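Local coordinates for protein myosin-I heavy chain (Dictyostelium discoideum, PDB 5EJR) that is an actin-based class VII myosin motor with ATPase activity, involved in phagocytosis and adhesion, the chain here being a MyTH4-FERM unit of its tail, at residues F461-C475 against Q487-Y501. Sequence-based numbering, arbitrary orientation.
Sequences FQSISNVAFTDDTFC and QTFTTDEHSSIASVY. With EDO (1,2-ethanediol), chain D; EDO (1,2-ethanediol), chain E.
Phe474 and Phe489 form the hydrogen-bonded pair of an antiparallel hairpin: Phe474 N gives to Phe489 O at 2.9 Å, and Phe489 N returns the bond to Phe474 O. Both rings leave the sheet on the same side, but it is Phe474 that meets helix 494-505. The CB of Phe474 rests against Thr491 CG2 at 3.9 Å. With CG anti to the backbone N (chi1 167°), the ring lies under Ile497, whose CG2 stands over its centre, 3.5 Å from the centroid. Further out, CD2 meets Phe489 CD2 at 3.6 Å, the two rings inclined at 31°, and at the tip CZ comes within 4.2 Å of Tyr501 CD2, which lies at the edge of the Phe474 ring. Tyr501 is clasped in turn: Val467 CG1 sits over one face, 3.8 Å from the ring centroid, while Phe461 presents its edge in an offset edge-to-face pair. On the outer strand, Phe469 lays CD1 against His494 CB at 3.5 Å and CZ against Ala498 CB at 3.6 Å, Ile497 CG2 lying at its edge. With Phe469 cut back to an alanine, Ala498, Ile497 CG2 and the CB of His494 would probably lose the ring that covers them from the strand. Beyond the hairpin, Leu438 and Ile440 of strand 435-440 extend this apolar core. Two antiparallel sheets with a C-terminal helix packed against them are characteristic of the PH/PTB-like fold, here the F3 lobe of the FERM domain.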
ATOM      1  N   PHE A 461     -11.797 -11.526 -23.769  1.00 23.20           N
ATOM      2  CA  PHE A 461     -10.681 -10.643 -24.060  1.00 23.95           C
ATOM      3  C   PHE A 461     -10.559 -10.338 -25.557  1.00 34.39           C
ATOM      4  O   PHE A 461     -10.184  -9.217 -25.921  1.00 33.31           O
ATOM      5  CB  PHE A 461      -9.375 -11.211 -23.507  1.00 24.87           C
ATOM      6  CG  PHE A 461      -9.291 -11.162 -21.998  1.00 24.82           C
ATOM      7  CD1 PHE A 461      -9.458  -9.958 -21.311  1.00 27.20           C
ATOM      8  CD2 PHE A 461      -9.009 -12.307 -21.265  1.00 24.35           C
ATOM      9  CE1 PHE A 461      -9.355  -9.909 -19.912  1.00 26.85           C
ATOM     10  CE2 PHE A 461      -8.892 -12.253 -19.875  1.00 26.59           C
ATOM     11  CZ  PHE A 461      -9.064 -11.057 -19.207  1.00 24.43           C
ATOM     12  N   GLN A 462     -10.918 -11.326 -26.419  1.00 34.28           N
ATOM     13  CA  GLN A 462     -10.881 -11.224 -27.892  1.00 35.42           C
ATOM     14  C   GLN A 462     -11.777 -10.083 -28.366  1.00 37.65           C
ATOM     15  O   GLN A 462     -11.415  -9.354 -29.282  1.00 38.59           O
ATOM     16  CB  GLN A 462     -11.351 -12.549 -28.550  1.00 37.28           C
ATOM     17  CG  GLN A 462     -10.448 -13.773 -28.289  1.00 54.68           C
ATOM     18  CD  GLN A 462     -10.335 -14.156 -26.819  1.00 67.41           C
ATOM     19  OE1 GLN A 462     -11.336 -14.363 -26.118  1.00 48.96           O
ATOM     20  NE2 GLN A 462      -9.108 -14.175 -26.302  1.00 68.83           N
ATOM     21  N   SER A 463     -12.938  -9.934 -27.712  1.00 31.93           N
ATOM     22  CA  SER A 463     -13.957  -8.941 -28.003  1.00 31.31           C
ATOM     23  C   SER A 463     -13.671  -7.527 -27.443  1.00 36.61           C
ATOM     24  O   SER A 463     -14.488  -6.628 -27.648  1.00 38.43           O
ATOM     25  CB  SER A 463     -15.310  -9.437 -27.515  1.00 33.67           C
ATOM     26  OG  SER A 463     -15.466  -9.201 -26.127  1.00 40.59           O
ATOM     27  N   ILE A 464     -12.533  -7.332 -26.745  1.00 30.79           N
ATOM     28  CA  ILE A 464     -12.154  -6.037 -26.170  1.00 29.60           C
ATOM     29  C   ILE A 464     -10.892  -5.580 -26.874  1.00 35.34           C
ATOM     30  O   ILE A 464      -9.852  -6.232 -26.746  1.00 35.35           O
ATOM     31  CB  ILE A 464     -11.991  -6.070 -24.614  1.00 31.66           C
ATOM     32  CG1 ILE A 464     -13.288  -6.488 -23.910  1.00 30.81           C
ATOM     33  CG2 ILE A 464     -11.486  -4.713 -24.099  1.00 32.80           C
ATOM     34  CD1 ILE A 464     -13.099  -7.221 -22.514  1.00 34.24           C
ATOM     35  N   SER A 465     -10.997  -4.478 -27.637  1.00 34.55           N
ATOM     36  CA  SER A 465      -9.897  -3.875 -28.408  1.00 35.66           C
ATOM     37  C   SER A 465      -8.947  -3.084 -27.527  1.00 40.07           C
ATOM     38  O   SER A 465      -7.744  -3.069 -27.786  1.00 42.02           O
ATOM     39  CB  SER A 465     -10.445  -2.964 -29.506  1.00 41.05           C
ATOM     40  OG  SER A 465     -11.475  -2.112 -29.028  1.00 47.38           O
ATOM     41  N   ASN A 466      -9.476  -2.406 -26.494  1.00 34.30           N
ATOM     42  CA  ASN A 466      -8.647  -1.616 -25.591  1.00 32.67           C
ATOM     43  C   ASN A 466      -9.376  -1.268 -24.296  1.00 30.68           C
ATOM     44  O   ASN A 466     -10.582  -1.421 -24.194  1.00 29.17           O
ATOM     45  CB  ASN A 466      -8.163  -0.317 -26.288  1.00 35.04           C
ATOM     46  CG  ASN A 466      -6.680  -0.098 -26.129  1.00 68.09           C
ATOM     47  OD1 ASN A 466      -6.144  -0.075 -25.012  1.00 60.32           O
ATOM     48  ND2 ASN A 466      -5.979   0.035 -27.249  1.00 65.80           N
ATOM     49  N   VAL A 467      -8.622  -0.806 -23.307  1.00 25.51           N
ATOM     50  CA  VAL A 467      -9.185  -0.376 -22.037  1.00 24.09           C
ATOM     51  C   VAL A 467      -8.696   1.029 -21.729  1.00 28.19           C
ATOM     52  O   VAL A 467      -7.656   1.450 -22.244  1.00 27.60           O
ATOM     53  CB  VAL A 467      -8.923  -1.356 -20.862  1.00 26.28           C
ATOM     54  CG1 VAL A 467      -9.624  -2.688 -21.093  1.00 25.95           C
ATOM     55  CG2 VAL A 467      -7.429  -1.533 -20.600  1.00 26.03           C
ATOM     56  N   ALA A 468      -9.417   1.729 -20.860  1.00 24.28           N
ATOM     57  CA  ALA A 468      -9.057   3.074 -20.421  1.00 23.54           C
ATOM     58  C   ALA A 468      -9.444   3.247 -18.981  1.00 26.84           C
ATOM     59  O   ALA A 468     -10.374   2.585 -18.501  1.00 25.54           O
ATOM     60  CB  ALA A 468      -9.762   4.122 -21.269  1.00 24.11           C
ATOM     61  N   PHE A 469      -8.745   4.164 -18.300  1.00 23.83           N
ATOM     62  CA  PHE A 469      -8.955   4.456 -16.891  1.00 22.29           C
ATOM     63  C   PHE A 469      -9.048   5.942 -16.599  1.00 24.58           C
ATOM     64  O   PHE A 469      -8.410   6.764 -17.263  1.00 21.48           O
ATOM     65  CB  PHE A 469      -7.779   3.854 -16.082  1.00 23.35           C
ATOM     66  CG  PHE A 469      -7.615   2.355 -16.202  1.00 24.68           C
ATOM     67  CD1 PHE A 469      -8.311   1.491 -15.358  1.00 26.74           C
ATOM     68  CD2 PHE A 469      -6.761   1.802 -17.160  1.00 25.41           C
ATOM     69  CE1 PHE A 469      -8.145   0.105 -15.464  1.00 27.06           C
ATOM     70  CE2 PHE A 469      -6.631   0.417 -17.288  1.00 26.51           C
ATOM     71  CZ  PHE A 469      -7.349  -0.420 -16.462  1.00 24.80           C
ATOM     72  N   THR A 470      -9.841   6.283 -15.580  1.00 21.73           N
ATOM     73  CA  THR A 470      -9.933   7.635 -15.021  1.00 22.32           C
ATOM     74  C   THR A 470      -9.742   7.440 -13.518  1.00 26.23           C
ATOM     75  O   THR A 470      -9.673   6.291 -13.072  1.00 23.44           O
ATOM     76  CB  THR A 470     -11.230   8.427 -15.354  1.00 26.85           C
ATOM     77  OG1 THR A 470     -12.295   8.027 -14.497  1.00 22.81           O
ATOM     78  CG2 THR A 470     -11.642   8.383 -16.835  1.00 27.36           C
ATOM     79  N   ASP A 471      -9.637   8.534 -12.735  1.00 26.14           N
ATOM     80  CA  ASP A 471      -9.507   8.405 -11.273  1.00 27.31           C
ATOM     81  C   ASP A 471     -10.731   7.725 -10.604  1.00 30.75           C
ATOM     82  O   ASP A 471     -10.596   7.217  -9.502  1.00 30.80           O
ATOM     83  CB  ASP A 471      -9.162   9.743 -10.586  1.00 29.30           C
ATOM     84  CG  ASP A 471      -9.862  10.991 -11.117  1.00 46.28           C
ATOM     85  OD1 ASP A 471     -10.794  10.852 -11.953  1.00 44.72           O
ATOM     86  OD2 ASP A 471      -9.470  12.106 -10.707  1.00 54.33           O
ATOM     87  N   ASP A 472     -11.877   7.647 -11.287  1.00 28.52           N
ATOM     88  CA  ASP A 472     -13.063   7.004 -10.726  1.00 29.93           C
ATOM     89  C   ASP A 472     -13.756   5.996 -11.689  1.00 31.46           C
ATOM     90  O   ASP A 472     -14.877   5.545 -11.393  1.00 30.84           O
ATOM     91  CB  ASP A 472     -14.058   8.075 -10.208  1.00 34.08           C
ATOM     92  CG  ASP A 472     -14.660   8.981 -11.267  1.00 54.54           C
ATOM     93  OD1 ASP A 472     -14.257   8.871 -12.453  1.00 56.65           O
ATOM     94  OD2 ASP A 472     -15.535   9.806 -10.913  1.00 65.05           O
ATOM     95  N   THR A 473     -13.118   5.646 -12.836  1.00 23.70           N
ATOM     96  CA  THR A 473     -13.746   4.677 -13.748  1.00 22.43           C
ATOM     97  C   THR A 473     -12.776   3.715 -14.403  1.00 25.55           C
ATOM     98  O   THR A 473     -11.598   4.018 -14.569  1.00 24.01           O
ATOM     99  CB  THR A 473     -14.582   5.334 -14.881  1.00 32.99           C
ATOM    100  OG1 THR A 473     -13.704   6.014 -15.778  1.00 40.54           O
ATOM    101  CG2 THR A 473     -15.704   6.262 -14.389  1.00 25.65           C
ATOM    102  N   PHE A 474     -13.316   2.571 -14.836  1.00 22.28           N
ATOM    103  CA  PHE A 474     -12.653   1.582 -15.672  1.00 21.27           C
ATOM    104  C   PHE A 474     -13.524   1.472 -16.927  1.00 25.64           C
ATOM    105  O   PHE A 474     -14.746   1.401 -16.829  1.00 22.98           O
ATOM    106  CB  PHE A 474     -12.452   0.240 -14.936  1.00 20.60           C
ATOM    107  CG  PHE A 474     -12.067  -0.951 -15.781  1.00 21.57           C
ATOM    108  CD1 PHE A 474     -10.993  -0.890 -16.657  1.00 24.37           C
ATOM    109  CD2 PHE A 474     -12.759  -2.150 -15.673  1.00 21.66           C
ATOM    110  CE1 PHE A 474     -10.628  -2.000 -17.425  1.00 24.66           C
ATOM    111  CE2 PHE A 474     -12.395  -3.254 -16.443  1.00 23.70           C
ATOM    112  CZ  PHE A 474     -11.323  -3.180 -17.297  1.00 21.72           C
ATOM    113  N   CYS A 475     -12.896   1.502 -18.107  0.50 20.52           N
ATOM    114  CA  CYS A 475     -13.595   1.465 -19.387  0.50 19.65           C
ATOM    115  C   CYS A 475     -13.030   0.393 -20.325  0.50 25.76           C
ATOM    116  O   CYS A 475     -11.815   0.315 -20.476  0.50 25.72           O
ATOM    117  CB  CYS A 475     -13.556   2.847 -20.038  0.50 19.55           C
ATOM    118  SG  CYS A 475     -14.314   2.912 -21.678  0.50 23.44           S
ATOM    119  N   GLN A 487     -17.931   0.400 -22.645  1.00 30.14           N
ATOM    120  CA  GLN A 487     -18.560  -0.046 -21.390  1.00 29.63           C
ATOM    121  C   GLN A 487     -17.751   0.494 -20.234  1.00 32.58           C
ATOM    122  O   GLN A 487     -16.558   0.197 -20.136  1.00 30.94           O
ATOM    123  CB  GLN A 487     -18.671  -1.587 -21.294  1.00 30.36           C
ATOM    124  CG  GLN A 487     -19.440  -2.249 -22.441  1.00 39.12           C
ATOM    125  CD  GLN A 487     -20.935  -2.118 -22.313  1.00 55.86           C
ATOM    126  OE1 GLN A 487     -21.484  -1.650 -21.291  1.00 49.06           O
ATOM    127  NE2 GLN A 487     -21.626  -2.563 -23.347  1.00 47.30           N
ATOM    128  N   THR A 488     -18.410   1.241 -19.342  1.00 29.94           N
ATOM    129  CA  THR A 488     -17.788   1.949 -18.225  1.00 29.50           C
ATOM    130  C   THR A 488     -18.300   1.484 -16.856  1.00 33.08           C
ATOM    131  O   THR A 488     -19.498   1.261 -16.688  1.00 33.13           O
ATOM    132  CB  THR A 488     -17.981   3.463 -18.454  1.00 33.23           C
ATOM    133  OG1 THR A 488     -17.423   3.783 -19.729  1.00 37.20           O
ATOM    134  CG2 THR A 488     -17.328   4.326 -17.385  1.00 30.56           C
ATOM    135  N   PHE A 489     -17.383   1.386 -15.873  1.00 28.33           N
ATOM    136  CA  PHE A 489     -17.697   0.929 -14.517  1.00 28.36           C
ATOM    137  C   PHE A 489     -17.086   1.871 -13.501  1.00 29.32           C
ATOM    138  O   PHE A 489     -15.924   2.260 -13.637  1.00 27.57           O
ATOM    139  CB  PHE A 489     -17.171  -0.504 -14.298  1.00 29.68           C
ATOM    140  CG  PHE A 489     -17.280  -1.423 -15.494  1.00 32.05           C
ATOM    141  CD1 PHE A 489     -18.432  -2.162 -15.720  1.00 37.00           C
ATOM    142  CD2 PHE A 489     -16.229  -1.546 -16.398  1.00 34.97           C
ATOM    143  CE1 PHE A 489     -18.523  -3.025 -16.822  1.00 38.64           C
ATOM    144  CE2 PHE A 489     -16.324  -2.399 -17.503  1.00 38.07           C
ATOM    145  CZ  PHE A 489     -17.464  -3.143 -17.698  1.00 37.28           C
ATOM    146  N   THR A 490     -17.864   2.253 -12.491  1.00 23.94           N
ATOM    147  CA  THR A 490     -17.415   3.194 -11.462  1.00 24.13           C
ATOM    148  C   THR A 490     -16.634   2.466 -10.412  1.00 28.09           C
ATOM    149  O   THR A 490     -17.162   1.551  -9.779  1.00 28.76           O
ATOM    150  CB  THR A 490     -18.612   4.021 -10.932  1.00 33.06           C
ATOM    151  OG1 THR A 490     -19.170   4.751 -12.031  1.00 38.47           O
ATOM    152  CG2 THR A 490     -18.240   4.961  -9.787  1.00 28.84           C
ATOM    153  N   THR A 491     -15.358   2.878 -10.231  1.00 23.96           N
ATOM    154  CA  THR A 491     -14.385   2.294  -9.306  1.00 23.47           C
ATOM    155  C   THR A 491     -13.140   3.160  -9.254  1.00 28.32           C
ATOM    156  O   THR A 491     -12.688   3.638 -10.304  1.00 28.25           O
ATOM    157  CB  THR A 491     -13.973   0.836  -9.742  1.00 29.73           C
ATOM    158  OG1 THR A 491     -12.811   0.437  -9.021  1.00 23.94           O
ATOM    159  CG2 THR A 491     -13.677   0.695 -11.246  1.00 29.92           C
ATOM    160  N   ASP A 492     -12.509   3.254  -8.069  1.00 23.81           N
ATOM    161  CA  ASP A 492     -11.248   3.990  -7.929  1.00 23.69           C
ATOM    162  C   ASP A 492     -10.040   3.040  -7.988  1.00 23.50           C
ATOM    163  O   ASP A 492      -8.914   3.472  -7.747  1.00 23.67           O
ATOM    164  CB  ASP A 492     -11.228   4.771  -6.600  1.00 26.72           C
ATOM    165  CG  ASP A 492     -11.314   3.899  -5.346  1.00 42.74           C
ATOM    166  OD1 ASP A 492     -11.625   2.686  -5.475  1.00 42.97           O
ATOM    167  OD2 ASP A 492     -11.084   4.433  -4.234  1.00 51.72           O
ATOM    168  N   GLU A 493     -10.263   1.744  -8.286  1.00 18.16           N
ATOM    169  CA  GLU A 493      -9.155   0.799  -8.288  1.00 18.24           C
ATOM    170  C   GLU A 493      -8.487   0.631  -9.663  1.00 21.43           C
ATOM    171  O   GLU A 493      -8.045  -0.472 -10.008  1.00 16.38           O
ATOM    172  CB  GLU A 493      -9.591  -0.552  -7.706  1.00 18.87           C
ATOM    173  CG  GLU A 493      -9.884  -0.509  -6.215  1.00 24.02           C
ATOM    174  CD  GLU A 493     -10.381  -1.854  -5.706  1.00 38.64           C
ATOM    175  OE1 GLU A 493     -11.602  -1.969  -5.466  1.00 30.77           O
ATOM    176  OE2 GLU A 493      -9.578  -2.811  -5.614  1.00 25.18           O
ATOM    177  N   HIS A 494      -8.306   1.738 -10.402  1.00 18.60           N
ATOM    178  CA  HIS A 494      -7.644   1.662 -11.713  1.00 18.88           C
ATOM    179  C   HIS A 494      -6.318   0.922 -11.676  1.00 19.88           C
ATOM    180  O   HIS A 494      -6.036   0.148 -12.570  1.00 17.89           O
ATOM    181  CB  HIS A 494      -7.431   3.062 -12.348  1.00 18.66           C
ATOM    182  CG  HIS A 494      -6.727   4.027 -11.453  1.00 22.44           C
ATOM    183  ND1 HIS A 494      -5.354   4.167 -11.486  1.00 25.20           N
ATOM    184  CD2 HIS A 494      -7.238   4.884 -10.539  1.00 24.74           C
ATOM    185  CE1 HIS A 494      -5.076   5.121 -10.605  1.00 25.55           C
ATOM    186  NE2 HIS A 494      -6.184   5.566  -9.996  1.00 25.20           N
ATOM    187  N   SER A 495      -5.511   1.160 -10.659  1.00 16.95           N
ATOM    188  CA  SER A 495      -4.183   0.554 -10.614  1.00 17.05           C
ATOM    189  C   SER A 495      -4.193  -1.008 -10.502  1.00 20.21           C
ATOM    190  O   SER A 495      -3.513  -1.704 -11.274  1.00 20.07           O
ATOM    191  CB  SER A 495      -3.343   1.197  -9.516  1.00 20.12           C
ATOM    192  OG  SER A 495      -2.008   0.743  -9.686  1.00 27.82           O
ATOM    193  N   SER A 496      -4.965  -1.539  -9.568  1.00 16.87           N
ATOM    194  CA  SER A 496      -5.122  -2.997  -9.406  1.00 15.17           C
ATOM    195  C   SER A 496      -5.843  -3.583 -10.619  1.00 15.07           C
ATOM    196  O   SER A 496      -5.475  -4.657 -11.096  1.00 14.64           O
ATOM    197  CB  SER A 496      -5.943  -3.293  -8.158  1.00 16.72           C
ATOM    198  OG  SER A 496      -5.195  -2.969  -7.007  1.00 33.57           O
ATOM    199  N   ILE A 497      -6.870  -2.899 -11.115  1.00 14.39           N
ATOM    200  CA  ILE A 497      -7.624  -3.404 -12.280  1.00 15.02           C
ATOM    201  C   ILE A 497      -6.734  -3.504 -13.500  1.00 18.81           C
ATOM    202  O   ILE A 497      -6.792  -4.509 -14.195  1.00 16.87           O
ATOM    203  CB  ILE A 497      -8.907  -2.581 -12.578  1.00 17.66           C
ATOM    204  CG1 ILE A 497      -9.906  -2.734 -11.432  1.00 19.20           C
ATOM    205  CG2 ILE A 497      -9.543  -3.049 -13.913  1.00 16.48           C
ATOM    206  CD1 ILE A 497     -11.008  -1.719 -11.440  1.00 16.11           C
ATOM    207  N   ALA A 498      -5.885  -2.470 -13.754  1.00 17.72           N
ATOM    208  CA  ALA A 498      -4.974  -2.510 -14.912  1.00 17.49           C
ATOM    209  C   ALA A 498      -3.991  -3.693 -14.802  1.00 19.96           C
ATOM    210  O   ALA A 498      -3.754  -4.379 -15.775  1.00 19.55           O
ATOM    211  CB  ALA A 498      -4.199  -1.200 -15.006  1.00 18.24           C
ATOM    212  N   SER A 499      -3.426  -3.932 -13.616  1.00 18.79           N
ATOM    213  CA  SER A 499      -2.482  -5.030 -13.420  1.00 19.90           C
ATOM    214  C   SER A 499      -3.164  -6.422 -13.675  1.00 22.02           C
ATOM    215  O   SER A 499      -2.619  -7.255 -14.403  1.00 20.77           O
ATOM    216  CB  SER A 499      -1.875  -4.945 -12.017  1.00 24.13           C
ATOM    217  OG  SER A 499      -1.527  -6.223 -11.507  1.00 38.51           O
ATOM    218  N   VAL A 500      -4.356  -6.653 -13.094  1.00 17.63           N
ATOM    219  CA  VAL A 500      -5.094  -7.921 -13.283  1.00 15.48           C
ATOM    220  C   VAL A 500      -5.532  -8.066 -14.740  1.00 18.82           C
ATOM    221  O   VAL A 500      -5.301  -9.114 -15.354  1.00 17.45           O
ATOM    222  CB  VAL A 500      -6.273  -8.036 -12.286  1.00 18.35           C
ATOM    223  CG1 VAL A 500      -7.153  -9.241 -12.603  1.00 17.61           C
ATOM    224  CG2 VAL A 500      -5.748  -8.120 -10.863  1.00 17.71           C
ATOM    225  N   TYR A 501      -6.177  -7.028 -15.301  1.00 15.74           N
ATOM    226  CA  TYR A 501      -6.573  -7.075 -16.708  1.00 16.28           C
ATOM    227  C   TYR A 501      -5.322  -7.316 -17.636  1.00 20.89           C
ATOM    228  O   TYR A 501      -5.370  -8.198 -18.475  1.00 22.52           O
ATOM    229  CB  TYR A 501      -7.335  -5.788 -17.136  1.00 18.05           C
ATOM    230  CG  TYR A 501      -7.756  -5.825 -18.593  1.00 21.77           C
ATOM    231  CD1 TYR A 501      -6.877  -5.447 -19.602  1.00 24.88           C
ATOM    232  CD2 TYR A 501      -9.003  -6.315 -18.966  1.00 22.13           C
ATOM    233  CE1 TYR A 501      -7.228  -5.558 -20.946  1.00 26.60           C
ATOM    234  CE2 TYR A 501      -9.369  -6.412 -20.303  1.00 24.18           C
ATOM    235  CZ  TYR A 501      -8.472  -6.045 -21.291  1.00 33.55           C
ATOM    236  OH  TYR A 501      -8.830  -6.112 -22.616  1.00 42.07           O
TER
HETATM  237  C1  EDO D2403      -4.131   2.453 -14.276  1.00 40.09           C
HETATM  238  O1  EDO D2403      -3.432   3.036 -13.188  1.00 38.01           O
HETATM  239  C2  EDO D2403      -3.350   2.679 -15.587  1.00 45.65           C
HETATM  240  O2  EDO D2403      -2.058   2.098 -15.498  1.00 49.47           O
HETATM  241  C1  EDO E2404      -2.732  -8.089  -8.625  1.00 29.86           C
HETATM  242  O1  EDO E2404      -2.156  -8.662  -7.446  1.00 24.29           O
HETATM  243  C2  EDO E2404      -2.744  -6.515  -8.516  1.00 30.94           C
HETATM  244  O2  EDO E2404      -1.431  -6.055  -8.810  1.00 34.72           O
HETATM  245  O   HOH W   1     -10.212   4.024 -11.191  1.00 25.48           O
HETATM  246  O   HOH W   2      -8.466   6.898  -7.860  1.00 45.72           O